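Local coordinates for protein putative glucarate dehydratase (Pseudomonas fluorescens, PDB 4IT1) that probably catalyses the magnesium-dependent dehydration of D-glucarate to 5-dehydro-4-deoxy-D-glucarate, as a member of the mandelate racemase/muconate lactonizing enzyme family, at residues 127-131 and 317-321. Numbering follows the deposited sequence.
Sequences KAVSN and HYWGG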
loop_
_atom_site.group_PDB
_atom_site.type_symbol
_atom_site.label_atom_id
_atom_site.label_comp_id
_atom_site.label_asym_id
_atom_site.label_seq_id
_atom_site.Cartn_x
_atom_site.Cartn_y
_atom_site.Cartn_z
ATOM N N LYS A 127 4.854 -19.151 0.241
ATOM C CA LYS A 127 4.186 -18.337 1.268
ATOM C C LYS A 127 4.955 -18.242 2.585
ATOM O O LYS A 127 4.496 -17.584 3.521
ATOM C CB LYS A 127 2.793 -18.882 1.573
ATOM C CG LYS A 127 1.876 -19.043 0.379
ATOM C CD LYS A 127 0.949 -17.857 0.214
ATOM C CE LYS A 127 -0.131 -18.169 -0.814
ATOM N NZ LYS A 127 0.438 -18.416 -2.175
ATOM N N ALA A 128 6.112 -18.899 2.659
ATOM C CA ALA A 128 6.869 -19.015 3.910
ATOM C C ALA A 128 7.148 -17.664 4.575
ATOM O O ALA A 128 6.768 -17.439 5.731
ATOM C CB ALA A 128 8.169 -19.777 3.677
ATOM N N VAL A 129 7.817 -16.777 3.845
ATOM C CA VAL A 129 8.111 -15.438 4.335
ATOM C C VAL A 129 6.819 -14.693 4.723
ATOM O O VAL A 129 6.738 -14.118 5.808
ATOM C CB VAL A 129 8.957 -14.649 3.312
ATOM C CG1 VAL A 129 9.080 -13.181 3.701
ATOM C CG2 VAL A 129 10.341 -15.275 3.180
ATOM N N SER A 130 5.806 -14.754 3.858
ATOM C CA SER A 130 4.551 -14.026 4.064
ATOM C C SER A 130 3.723 -14.490 5.258
ATOM O O SER A 130 3.214 -13.659 6.005
ATOM C CB SER A 130 3.702 -14.034 2.795
ATOM O OG SER A 130 4.289 -13.179 1.840
ATOM N N ASN A 131 3.572 -15.805 5.417
ATOM C CA ASN A 131 2.856 -16.379 6.554
ATOM C C ASN A 131 3.505 -16.032 7.890
ATOM O O ASN A 131 2.816 -15.673 8.850
ATOM C CB ASN A 131 2.749 -17.895 6.420
ATOM C CG ASN A 131 1.963 -18.316 5.205
ATOM O OD1 ASN A 131 1.544 -17.482 4.402
ATOM N ND2 ASN A 131 1.751 -19.617 5.063
ATOM N N HIS A 317 -3.540 -13.500 6.602
ATOM C CA HIS A 317 -2.657 -14.536 7.119
ATOM C C HIS A 317 -1.565 -14.888 6.132
ATOM O O HIS A 317 -0.403 -15.029 6.518
ATOM C CB HIS A 317 -3.440 -15.789 7.470
ATOM C CG HIS A 317 -4.455 -15.581 8.545
ATOM N ND1 HIS A 317 -5.809 -15.682 8.318
ATOM C CD2 HIS A 317 -4.313 -15.286 9.859
ATOM C CE1 HIS A 317 -6.459 -15.462 9.446
ATOM N NE2 HIS A 317 -5.574 -15.218 10.395
ATOM N N TYR A 318 -1.928 -15.025 4.861
ATOM C CA TYR A 318 -0.929 -15.428 3.872
ATOM C C TYR A 318 -0.506 -14.340 2.908
ATOM O O TYR A 318 0.527 -14.465 2.253
ATOM C CB TYR A 318 -1.321 -16.717 3.143
ATOM C CG TYR A 318 -2.587 -16.677 2.335
ATOM C CD1 TYR A 318 -2.618 -16.084 1.069
ATOM C CD2 TYR A 318 -3.739 -17.293 2.800
ATOM C CE1 TYR A 318 -3.780 -16.074 0.315
ATOM C CE2 TYR A 318 -4.908 -17.292 2.047
ATOM C CZ TYR A 318 -4.924 -16.673 0.810
ATOM O OH TYR A 318 -6.084 -16.674 0.057
ATOM N N TRP A 319 -1.274 -13.259 2.835
ATOM C CA TRP A 319 -0.876 -12.144 1.979
ATOM C C TRP A 319 0.238 -11.303 2.578
ATOM O O TRP A 319 0.805 -10.443 1.900
ATOM C CB TRP A 319 -2.070 -11.282 1.611
ATOM C CG TRP A 319 -2.755 -11.759 0.395
ATOM C CD1 TRP A 319 -3.785 -12.650 0.330
ATOM C CD2 TRP A 319 -2.468 -11.370 -0.953
ATOM N NE1 TRP A 319 -4.162 -12.844 -0.981
ATOM C CE2 TRP A 319 -3.379 -12.056 -1.786
ATOM C CE3 TRP A 319 -1.545 -10.493 -1.534
ATOM C CZ2 TRP A 319 -3.393 -11.895 -3.175
ATOM C CZ3 TRP A 319 -1.562 -10.328 -2.927
ATOM C CH2 TRP A 319 -2.472 -11.038 -3.728
ATOM N N GLY A 320 0.555 -11.552 3.847
ATOM C CA GLY A 320 1.683 -10.881 4.492
ATOM C C GLY A 320 1.312 -9.874 5.571
ATOM O O GLY A 320 2.108 -9.006 5.902
ATOM N N GLY A 321 0.110 -9.991 6.126
ATOM C CA GLY A 321 -0.314 -9.083 7.188
ATOM C C GLY A 321 -1.294 -7.993 6.781
ATOM O O GLY A 321 -1.885 -8.029 5.696
HETATM O O HOH W 1 -0.008 -15.875 9.303
#
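S130 and G320 are the nearest CA pair, 4.3 Å apart, and the backbones make two CA-H...O contacts, one donated from each side: G320 CA to S130 O and N131 CA to H317 O, each 3.5 Å, with angles of 171° and 178° at the hydrogen. Positive phi at G320 takes the chain out of the short helix, a conformation in which a CB would press on the W319 carbonyl O. No direct hydrogen bond joins the segments; instead one water donates to N131 O and to H317 O, each 2.9 Å away. S130 contributes its CB, set 3.2 Å from Y318 O. N131 has CG anti to its carbonyl carbon (chi1 -62°), which brings OD1 to 3.2 Å from Y318 CB, while ND2 is hydrogen-bonded to G122 O. The contact joins the first turn of helix 128-148 to the short helix 316-319, which follows strand 311-314 of the modified TIM barrel, (beta/alpha)7-beta, of the enolase superfamily. K127 runs alongside Y318 in the same direction; its CE meets Y318 CD1 at 3.8 Å, oblique to the ring, and NZ hydrogen-bonds T295 OG1. The Y318 ring extends beyond this contact toward the active site, touching the magnesium ligand N291; the side chains of Y318 and H342, the predicted proton acceptor, are about 5 Å apart.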